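Local coordinates for folylpolyglutamate synthase protein FOLC (Mycobacterium tuberculosis, PDB 2VOS) that probably adds L-glutamate, using ATP, which becomes ADP and phosphate, to dihydropteroate to form dihydrofolate and to tetrahydrofolate to extend its polyglutamate tail, at residues A[354-363]-A[385-394]; A[258-266]-A[299-307]. All coordinates share one frame; numbering follows the deposited sequence.

Contact 1 of 2, residues A[354-363]-A[385-394]; sequences HNPAGASALA and KDVDGILAAL. With MG (magnesium ion), chain C; ADP (adenosine-5'-diphosphate), chain B.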
loop_
_atom_site.group_PDB
_atom_site.type_symbol
_atom_site.label_atom_id
_atom_site.label_comp_id
_atom_site.label_asym_id
_atom_site.label_seq_id
_atom_site.Cartn_x
_atom_site.Cartn_y
_atom_site.Cartn_z
ATOM N N HIS A 354 -5.434 5.853 -6.102
ATOM C CA HIS A 354 -4.780 7.069 -6.571
ATOM C C HIS A 354 -4.089 6.809 -7.936
ATOM O O HIS A 354 -3.130 7.533 -8.335
ATOM C CB HIS A 354 -3.760 7.579 -5.558
ATOM C CG HIS A 354 -2.690 6.599 -5.265
ATOM N ND1 HIS A 354 -2.727 5.780 -4.159
ATOM C CD2 HIS A 354 -1.571 6.268 -5.945
ATOM C CE1 HIS A 354 -1.654 5.016 -4.150
ATOM N NE2 HIS A 354 -0.938 5.291 -5.219
ATOM N N ASN A 355 -4.595 5.802 -8.657
ATOM C CA ASN A 355 -4.150 5.600 -10.030
ATOM C C ASN A 355 -5.278 4.875 -10.795
ATOM O O ASN A 355 -6.248 4.425 -10.192
ATOM C CB ASN A 355 -2.808 4.829 -10.107
ATOM C CG ASN A 355 -2.962 3.301 -9.722
ATOM O OD1 ASN A 355 -3.913 2.938 -9.068
ATOM N ND2 ASN A 355 -2.067 2.449 -10.187
ATOM N N PRO A 356 -5.156 4.772 -12.127
ATOM C CA PRO A 356 -6.280 4.212 -12.899
ATOM C C PRO A 356 -6.564 2.766 -12.521
ATOM O O PRO A 356 -7.723 2.441 -12.317
ATOM C CB PRO A 356 -5.807 4.305 -14.347
ATOM C CG PRO A 356 -4.972 5.583 -14.334
ATOM C CD PRO A 356 -4.195 5.473 -12.992
ATOM N N ALA A 357 -5.539 1.910 -12.441
ATOM C CA ALA A 357 -5.763 0.527 -12.002
ATOM C C ALA A 357 -6.502 0.425 -10.638
ATOM O O ALA A 357 -7.437 -0.373 -10.524
ATOM C CB ALA A 357 -4.475 -0.269 -11.959
ATOM N N GLY A 358 -6.087 1.197 -9.617
ATOM C CA GLY A 358 -6.764 1.161 -8.339
ATOM C C GLY A 358 -8.192 1.727 -8.414
ATOM O O GLY A 358 -9.108 1.195 -7.762
ATOM N N ALA A 359 -8.410 2.808 -9.171
ATOM C CA ALA A 359 -9.764 3.426 -9.268
ATOM C C ALA A 359 -10.721 2.462 -10.011
ATOM O O ALA A 359 -11.917 2.377 -9.715
ATOM C CB ALA A 359 -9.704 4.785 -10.043
ATOM N N SER A 360 -10.177 1.801 -11.027
ATOM C CA SER A 360 -10.906 0.741 -11.692
ATOM C C SER A 360 -11.259 -0.444 -10.747
ATOM O O SER A 360 -12.399 -0.944 -10.782
ATOM C CB SER A 360 -10.151 0.307 -12.955
ATOM O OG SER A 360 -10.721 -0.879 -13.424
ATOM N N ALA A 361 -10.315 -0.854 -9.864
ATOM C CA ALA A 361 -10.598 -1.973 -8.922
ATOM C C ALA A 361 -11.703 -1.544 -7.946
ATOM O O ALA A 361 -12.648 -2.307 -7.675
ATOM C CB ALA A 361 -9.358 -2.366 -8.172
ATOM N N LEU A 362 -11.586 -0.302 -7.465
ATOM C CA LEU A 362 -12.584 0.291 -6.624
ATOM C C LEU A 362 -13.976 0.323 -7.309
ATOM O O LEU A 362 -14.985 -0.084 -6.693
ATOM C CB LEU A 362 -12.134 1.713 -6.220
ATOM C CG LEU A 362 -13.108 2.606 -5.472
ATOM C CD1 LEU A 362 -13.684 1.925 -4.163
ATOM C CD2 LEU A 362 -12.454 4.009 -5.120
ATOM N N ALA A 363 -14.042 0.780 -8.571
ATOM C CA ALA A 363 -15.341 0.933 -9.258
ATOM C C ALA A 363 -15.944 -0.468 -9.470
ATOM O O ALA A 363 -17.144 -0.684 -9.231
ATOM C CB ALA A 363 -15.155 1.653 -10.633
ATOM N N LYS A 385 -0.445 12.415 -10.207
ATOM C CA LYS A 385 -1.236 11.247 -10.659
ATOM C C LYS A 385 -1.945 11.379 -11.997
ATOM O O LYS A 385 -2.155 12.490 -12.553
ATOM C CB LYS A 385 -2.291 10.854 -9.600
ATOM C CG LYS A 385 -1.703 10.731 -8.226
ATOM C CD LYS A 385 -0.456 9.874 -8.230
ATOM C CE LYS A 385 -0.084 9.601 -6.758
ATOM N NZ LYS A 385 1.256 8.967 -6.555
ATOM N N ASP A 386 -2.370 10.241 -12.528
ATOM C CA ASP A 386 -3.178 10.264 -13.729
ATOM C C ASP A 386 -4.618 10.585 -13.314
ATOM O O ASP A 386 -5.485 9.706 -13.266
ATOM C CB ASP A 386 -3.086 8.924 -14.451
ATOM C CG ASP A 386 -3.850 8.924 -15.767
ATOM O OD1 ASP A 386 -4.529 9.932 -16.102
ATOM O OD2 ASP A 386 -3.739 7.908 -16.480
ATOM N N VAL A 387 -4.864 11.861 -13.035
ATOM C CA VAL A 387 -6.196 12.349 -12.629
ATOM C C VAL A 387 -7.300 11.966 -13.604
ATOM O O VAL A 387 -8.348 11.454 -13.196
ATOM C CB VAL A 387 -6.190 13.885 -12.479
ATOM C CG1 VAL A 387 -7.466 14.344 -11.787
ATOM C CG2 VAL A 387 -4.949 14.282 -11.670
ATOM N N ASP A 388 -7.072 12.207 -14.890
ATOM C CA ASP A 388 -8.110 11.887 -15.894
ATOM C C ASP A 388 -8.439 10.355 -15.941
ATOM O O ASP A 388 -9.615 9.973 -15.991
ATOM C CB ASP A 388 -7.699 12.410 -17.271
ATOM C CG ASP A 388 -8.776 12.208 -18.300
ATOM O OD1 ASP A 388 -9.854 12.862 -18.171
ATOM O OD2 ASP A 388 -8.533 11.400 -19.240
ATOM N N GLY A 389 -7.412 9.502 -15.873
ATOM C CA GLY A 389 -7.622 8.057 -15.776
ATOM C C GLY A 389 -8.392 7.647 -14.504
ATOM O O GLY A 389 -9.253 6.740 -14.524
ATOM N N ILE A 390 -8.077 8.273 -13.369
ATOM C CA ILE A 390 -8.880 8.052 -12.145
ATOM C C ILE A 390 -10.367 8.431 -12.359
ATOM O O ILE A 390 -11.252 7.646 -12.027
ATOM C CB ILE A 390 -8.305 8.820 -10.944
ATOM C CG1 ILE A 390 -6.951 8.182 -10.563
ATOM C CG2 ILE A 390 -9.229 8.723 -9.715
ATOM C CD1 ILE A 390 -5.954 9.153 -9.862
ATOM N N LEU A 391 -10.644 9.620 -12.889
ATOM C CA LEU A 391 -12.014 10.056 -13.022
ATOM C C LEU A 391 -12.784 9.148 -14.004
ATOM O O LEU A 391 -13.965 8.795 -13.784
ATOM C CB LEU A 391 -12.047 11.509 -13.516
ATOM C CG LEU A 391 -11.521 12.513 -12.467
ATOM C CD1 LEU A 391 -11.058 13.847 -13.082
ATOM C CD2 LEU A 391 -12.570 12.741 -11.381
ATOM N N ALA A 392 -12.104 8.762 -15.070
ATOM C CA ALA A 392 -12.749 7.949 -16.110
ATOM C C ALA A 392 -13.142 6.550 -15.548
ATOM O O ALA A 392 -14.171 6.003 -15.917
ATOM C CB ALA A 392 -11.839 7.812 -17.320
ATOM N N ALA A 393 -12.373 6.033 -14.597
ATOM C CA ALA A 393 -12.672 4.739 -14.004
ATOM C C ALA A 393 -13.833 4.865 -13.031
ATOM O O ALA A 393 -14.593 3.901 -12.821
ATOM C CB ALA A 393 -11.427 4.171 -13.240
ATOM N N LEU A 394 -14.006 6.046 -12.433
ATOM C CA LEU A 394 -15.022 6.199 -11.376
ATOM C C LEU A 394 -16.335 6.741 -11.905
ATOM O O LEU A 394 -17.390 6.588 -11.255
ATOM C CB LEU A 394 -14.509 7.101 -10.243
ATOM C CG LEU A 394 -13.285 6.464 -9.570
ATOM C CD1 LEU A 394 -12.584 7.403 -8.548
ATOM C CD2 LEU A 394 -13.698 5.162 -8.934
HETATM MG MG MG C . 0.807 4.296 -5.630
HETATM P PB ADP B . 0.285 0.050 -2.739
HETATM O O1B ADP B . 0.919 -0.192 -1.394
HETATM O O2B ADP B . 0.066 1.508 -3.032
HETATM O O3B ADP B . 0.863 -0.711 -3.894
HETATM P PA ADP B . -2.290 -0.762 -1.514
HETATM O O1A ADP B . -2.086 0.366 -0.513
HETATM O O2A ADP B . -2.667 -2.189 -1.149
HETATM O O3A ADP B . -1.177 -0.662 -2.711
HETATM O "O5'" ADP B . -3.587 -0.250 -2.348
HETATM C "C5'" ADP B . -3.789 1.093 -2.810
HETATM C "C4'" ADP B . -5.116 1.063 -3.601
HETATM O "O4'" ADP B . -4.939 0.235 -4.783
HETATM C "C3'" ADP B . -6.262 0.350 -2.886
HETATM O "O3'" ADP B . -7.129 1.277 -2.264
HETATM C "C2'" ADP B . -7.108 -0.343 -3.916
HETATM O "O2'" ADP B . -7.930 0.694 -4.554
HETATM C "C1'" ADP B . -6.092 -0.619 -4.994
HETATM N N9 ADP B . -5.506 -1.990 -5.028
HETATM C C8 ADP B . -4.875 -2.733 -4.058
HETATM N N7 ADP B . -4.450 -3.918 -4.587
HETATM C C5 ADP B . -4.714 -3.871 -5.926
HETATM C C6 ADP B . -4.504 -4.746 -7.085
HETATM N N6 ADP B . -3.902 -5.946 -6.946
HETATM N N1 ADP B . -4.988 -4.315 -8.256
HETATM C C2 ADP B . -5.656 -3.152 -8.468
HETATM N N3 ADP B . -5.869 -2.266 -7.460
HETATM C C4 ADP B . -5.428 -2.615 -6.206
HETATM O O HOH W 1 -1.906 7.838 -11.067
HETATM O O HOH W 2 1.869 5.806 -5.117
HETATM O O HOH W 3 -0.555 2.372 -5.596
#
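The CA atoms of Pro356 and Ile390, and of Ser360 and Ala393, are nearest across helices 356-363 and 387-394. The N-to-C directions differ by 12°, and the axes approach to 8.1 Å. Ala359, Ala393 and Gly389 lie where the helices meet, consistent with the close approach. Ala359 CB points into the interface, 3.7 Å from Ala393 CB and near Leu394 CG. Leu394 CD2 is 3.4 Å from Ala359 O. Ile390 CD1 lies against His354 C and O, with CG2 near Ala359 CB. Ala393 CB also lies 3.5 Å from Ser360 N. Pro356 CG sits 3.4 Å from Asp386 OD2, the side chains crossing at about a right angle, and leans on Gly389 CA. At the N-caps, Asn355 OD1 accepts from Gly358 N and Asp386 OD1 from Gly389 N; both donors lie above the plane of the capping group. A water donates to His354 O and accepts from Asp386 N. The bend of Lys385 at chi2 (-49°) carries its chain alongside His354 O, with Lys385 CE 3.7 Å from His354 CD2. Its NZ forms a salt bridge with Asp200. His354 NE2 and Asp200 both bind magnesium, and His354 ND1 bonds to Ala352 O. Ala361 CB meets the adenine at N3. Leu362 and Leu394 reach strand 464-469. This is a parallel helix pair on the Rossmann-like sheet of the glutamate ligase domain, with the magnesium ligand just before the first helix and ADP against that helix.

Contact 2 of 2, residues A[258-266]-A[299-307]; sequences REDSEFAVL and AHNAVLALA. With ADP (adenosine-5'-diphosphate), chain B.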
loop_
_atom_site.group_PDB
_atom_site.type_symbol
_atom_site.label_atom_id
_atom_site.label_comp_id
_atom_site.label_asym_id
_atom_site.label_seq_id
_atom_site.Cartn_x
_atom_site.Cartn_y
_atom_site.Cartn_z
ATOM N N ARG A 258 4.902 -17.750 -10.661
ATOM C CA ARG A 258 4.113 -16.703 -11.324
ATOM C C ARG A 258 2.647 -16.969 -11.141
ATOM O O ARG A 258 2.218 -18.111 -11.354
ATOM C CB ARG A 258 4.370 -16.719 -12.838
ATOM C CG ARG A 258 5.777 -16.355 -13.204
ATOM C CD ARG A 258 6.120 -16.886 -14.631
ATOM N NE ARG A 258 6.104 -18.345 -14.628
ATOM C CZ ARG A 258 6.061 -19.105 -15.722
ATOM N NH1 ARG A 258 6.032 -18.543 -16.935
ATOM N NH2 ARG A 258 6.053 -20.431 -15.601
ATOM N N GLU A 259 1.857 -15.927 -10.854
ATOM C CA GLU A 259 0.409 -16.155 -10.757
ATOM C C GLU A 259 -0.089 -16.725 -12.016
ATOM O O GLU A 259 0.403 -16.378 -13.099
ATOM C CB GLU A 259 -0.403 -14.911 -10.335
ATOM C CG GLU A 259 -1.863 -15.293 -10.025
ATOM C CD GLU A 259 -2.644 -14.107 -9.476
ATOM O OE1 GLU A 259 -1.979 -13.064 -9.302
ATOM O OE2 GLU A 259 -3.879 -14.216 -9.229
ATOM N N ASP A 260 -1.007 -17.686 -11.885
ATOM C CA ASP A 260 -1.617 -18.397 -13.026
ATOM C C ASP A 260 -0.712 -19.402 -13.679
ATOM O O ASP A 260 -1.076 -19.983 -14.700
ATOM C CB ASP A 260 -2.187 -17.437 -14.084
ATOM C CG ASP A 260 -3.306 -16.542 -13.516
ATOM O OD1 ASP A 260 -4.111 -17.016 -12.731
ATOM O OD2 ASP A 260 -3.347 -15.335 -13.780
ATOM N N SER A 261 0.486 -19.594 -13.147
ATOM C CA SER A 261 1.309 -20.748 -13.575
ATOM C C SER A 261 1.675 -21.646 -12.380
ATOM O O SER A 261 1.471 -22.852 -12.429
ATOM C CB SER A 261 2.610 -20.317 -14.228
ATOM O OG SER A 261 2.407 -19.751 -15.498
ATOM N N GLU A 262 2.263 -21.051 -11.338
ATOM C CA GLU A 262 2.709 -21.805 -10.181
ATOM C C GLU A 262 1.697 -21.707 -9.064
ATOM O O GLU A 262 1.720 -22.520 -8.180
ATOM C CB GLU A 262 4.085 -21.303 -9.677
ATOM C CG GLU A 262 5.313 -21.769 -10.502
ATOM C CD GLU A 262 5.348 -21.181 -11.915
ATOM O OE1 GLU A 262 5.327 -19.946 -12.042
ATOM O OE2 GLU A 262 5.371 -21.954 -12.914
ATOM N N PHE A 263 0.809 -20.720 -9.108
ATOM C CA PHE A 263 -0.258 -20.540 -8.102
ATOM C C PHE A 263 -1.405 -19.724 -8.719
ATOM O O PHE A 263 -1.201 -19.040 -9.740
ATOM C CB PHE A 263 0.278 -19.841 -6.832
ATOM C CG PHE A 263 0.893 -18.493 -7.092
ATOM C CD1 PHE A 263 2.261 -18.380 -7.452
ATOM C CD2 PHE A 263 0.159 -17.350 -6.944
ATOM C CE1 PHE A 263 2.854 -17.100 -7.672
ATOM C CE2 PHE A 263 0.742 -16.045 -7.197
ATOM C CZ PHE A 263 2.060 -15.940 -7.561
ATOM N N ALA A 264 -2.598 -19.760 -8.120
ATOM C CA ALA A 264 -3.770 -19.089 -8.739
ATOM C C ALA A 264 -4.938 -19.023 -7.790
ATOM O O ALA A 264 -5.054 -19.847 -6.885
ATOM C CB ALA A 264 -4.222 -19.851 -10.015
ATOM N N VAL A 265 -5.817 -18.050 -7.996
ATOM C CA VAL A 265 -7.128 -18.108 -7.371
ATOM C C VAL A 265 -7.961 -19.105 -8.171
ATOM O O VAL A 265 -8.190 -18.898 -9.361
ATOM C CB VAL A 265 -7.808 -16.794 -7.490
ATOM C CG1 VAL A 265 -9.168 -16.907 -6.847
ATOM C CG2 VAL A 265 -6.945 -15.721 -6.786
ATOM N N LEU A 266 -8.398 -20.187 -7.541
ATOM C CA LEU A 266 -9.210 -21.178 -8.229
ATOM C C LEU A 266 -10.697 -20.783 -8.226
ATOM O O LEU A 266 -11.365 -20.881 -9.259
ATOM C CB LEU A 266 -9.003 -22.571 -7.611
ATOM C CG LEU A 266 -7.591 -23.144 -7.756
ATOM C CD1 LEU A 266 -7.504 -24.557 -7.199
ATOM C CD2 LEU A 266 -7.134 -23.159 -9.218
ATOM N N ALA A 299 -8.429 -10.819 -3.759
ATOM C CA ALA A 299 -8.201 -12.252 -3.915
ATOM C C ALA A 299 -6.851 -12.522 -4.567
ATOM O O ALA A 299 -6.158 -13.486 -4.231
ATOM C CB ALA A 299 -9.378 -12.913 -4.775
ATOM N N HIS A 300 -6.470 -11.658 -5.504
ATOM C CA HIS A 300 -5.191 -11.831 -6.215
ATOM C C HIS A 300 -4.020 -11.483 -5.311
ATOM O O HIS A 300 -2.978 -12.152 -5.345
ATOM C CB HIS A 300 -5.182 -10.968 -7.513
ATOM C CG HIS A 300 -6.076 -11.547 -8.556
ATOM N ND1 HIS A 300 -5.837 -12.789 -9.123
ATOM C CD2 HIS A 300 -7.258 -11.124 -9.064
ATOM C CE1 HIS A 300 -6.834 -13.103 -9.932
ATOM N NE2 HIS A 300 -7.712 -12.114 -9.910
ATOM N N ASN A 301 -4.189 -10.428 -4.512
ATOM C CA ASN A 301 -3.203 -10.067 -3.497
ATOM C C ASN A 301 -3.078 -11.231 -2.489
ATOM O O ASN A 301 -1.972 -11.579 -2.112
ATOM C CB ASN A 301 -3.616 -8.810 -2.695
ATOM C CG ASN A 301 -3.595 -7.552 -3.572
ATOM O OD1 ASN A 301 -2.997 -7.566 -4.654
ATOM N ND2 ASN A 301 -4.206 -6.474 -3.098
ATOM N N ALA A 302 -4.197 -11.813 -2.067
ATOM C CA ALA A 302 -4.121 -12.988 -1.173
ATOM C C ALA A 302 -3.307 -14.133 -1.704
ATOM O O ALA A 302 -2.433 -14.669 -1.022
ATOM C CB ALA A 302 -5.519 -13.473 -0.810
ATOM N N VAL A 303 -3.547 -14.568 -2.934
ATOM C CA VAL A 303 -2.809 -15.754 -3.361
ATOM C C VAL A 303 -1.334 -15.376 -3.583
ATOM O O VAL A 303 -0.441 -16.194 -3.411
ATOM C CB VAL A 303 -3.383 -16.346 -4.682
ATOM C CG1 VAL A 303 -3.089 -15.421 -5.868
ATOM C CG2 VAL A 303 -2.836 -17.747 -4.916
ATOM N N LEU A 304 -1.070 -14.122 -3.939
ATOM C CA LEU A 304 0.313 -13.699 -4.072
ATOM C C LEU A 304 1.039 -13.744 -2.712
ATOM O O LEU A 304 2.196 -14.161 -2.629
ATOM C CB LEU A 304 0.342 -12.252 -4.621
ATOM C CG LEU A 304 1.732 -11.709 -4.918
ATOM C CD1 LEU A 304 2.447 -12.621 -5.956
ATOM C CD2 LEU A 304 1.559 -10.248 -5.548
ATOM N N ALA A 305 0.363 -13.245 -1.655
ATOM C CA ALA A 305 0.895 -13.279 -0.287
ATOM C C ALA A 305 1.111 -14.735 0.173
ATOM O O ALA A 305 2.129 -15.084 0.836
ATOM C CB ALA A 305 -0.064 -12.572 0.658
ATOM N N LEU A 306 0.143 -15.601 -0.131
ATOM C CA LEU A 306 0.276 -17.008 0.234
ATOM C C LEU A 306 1.528 -17.628 -0.434
ATOM O O LEU A 306 2.382 -18.206 0.249
ATOM C CB LEU A 306 -0.989 -17.767 -0.133
ATOM C CG LEU A 306 -0.915 -19.318 -0.096
ATOM C CD1 LEU A 306 -0.774 -19.697 1.384
ATOM C CD2 LEU A 306 -2.197 -19.964 -0.694
ATOM N N ALA A 307 1.654 -17.508 -1.746
ATOM C CA ALA A 307 2.804 -18.056 -2.463
ATOM C C ALA A 307 4.115 -17.486 -1.892
ATOM O O ALA A 307 5.082 -18.231 -1.676
ATOM C CB ALA A 307 2.675 -17.755 -3.975
HETATM P PB ADP B . 0.285 0.050 -2.739
HETATM O O1B ADP B . 0.919 -0.192 -1.394
HETATM O O2B ADP B . 0.066 1.508 -3.032
HETATM O O3B ADP B . 0.863 -0.711 -3.894
HETATM P PA ADP B . -2.290 -0.762 -1.514
HETATM O O1A ADP B . -2.086 0.366 -0.513
HETATM O O2A ADP B . -2.667 -2.189 -1.149
HETATM O O3A ADP B . -1.177 -0.662 -2.711
HETATM O "O5'" ADP B . -3.587 -0.250 -2.348
HETATM C "C5'" ADP B . -3.789 1.093 -2.810
HETATM C "C4'" ADP B . -5.116 1.063 -3.601
HETATM O "O4'" ADP B . -4.939 0.235 -4.783
HETATM C "C3'" ADP B . -6.262 0.350 -2.886
HETATM O "O3'" ADP B . -7.129 1.277 -2.264
HETATM C "C2'" ADP B . -7.108 -0.343 -3.916
HETATM O "O2'" ADP B . -7.930 0.694 -4.554
HETATM C "C1'" ADP B . -6.092 -0.619 -4.994
HETATM N N9 ADP B . -5.506 -1.990 -5.028
HETATM C C8 ADP B . -4.875 -2.733 -4.058
HETATM N N7 ADP B . -4.450 -3.918 -4.587
HETATM C C5 ADP B . -4.714 -3.871 -5.926
HETATM C C6 ADP B . -4.504 -4.746 -7.085
HETATM N N6 ADP B . -3.902 -5.946 -6.946
HETATM N N1 ADP B . -4.988 -4.315 -8.256
HETATM C C2 ADP B . -5.656 -3.152 -8.468
HETATM N N3 ADP B . -5.869 -2.266 -7.460
HETATM C C4 ADP B . -5.428 -2.615 -6.206
#
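The Phe263 ring is sandwiched between Glu259 and Ala307. Ala307 CB stands over the centre of one face, in a CH-pi contact 3.6 Å from the Phe263 ring centroid and 13° off the normal. Glu259 CA lies against the opposite face, offset toward the rim. At the edge, Val303 CG2 is 3.6 Å from Phe263 CD2. Leu304 CD1 comes obliquely to CZ. Phe263 CG is placed between its backbone N and carbonyl carbon (chi1 58°), which turns the ring toward the helix. The His300 ring meets Glu259 OE2 at its edge. ND1 donates to OE2, but the modelled separation is very short and its exact value is doubtful. The carboxylate and ring planes are 43° apart. The extended Glu259 chain, its CG anti to the backbone N, brings OE2 to the His300 ring. His300 is also held from its other nitrogen, NE2, by Glu296.

Val303 points at the strand. Its CG1 packs 3.7 Å from Glu259 OE2, and its CG2 touches Ala264 O. Val265 CG2 lies 3.5 Å from Ala299 O and obliquely against the His300 ring. The turn before the strand is braced within itself. Arg258 grips Glu262 side-on, NE to OE1 and NH2 to OE2, and Ser261 OG lies over one face of the guanidinium.

On another side of the helix, Asn301 OD1 accepts from ADP N6 at 2.9 Å, and Asn301 ND2 donates to ADP N7 at 3.0 Å. Helix 296-312 thus lies between the adenine and the start of a three-stranded antiparallel sheet. A small sheet of this kind beside a P-loop core is characteristic of the Mur ligase middle domain.

Contact 1 belongs to the glutamate ligase domain and contact 2 to the Mur ligase middle domain. They share no helix or strand, and their centres are 24 Å apart. Both touch ADP: contact 1 meets the adenine and the ribose, while contact 2 bonds to the adenine with one amide. Contact 2 is the more buried, with an aromatic ring and a histidine-carboxylate bond joining the turn before the strand to the helix. Contact 1 is partly buried and joins two helices through alanines and a bridging water, with a metal ligand at its end. The nucleotide therefore lies between two domains, as expected of a Mur ligase-type site.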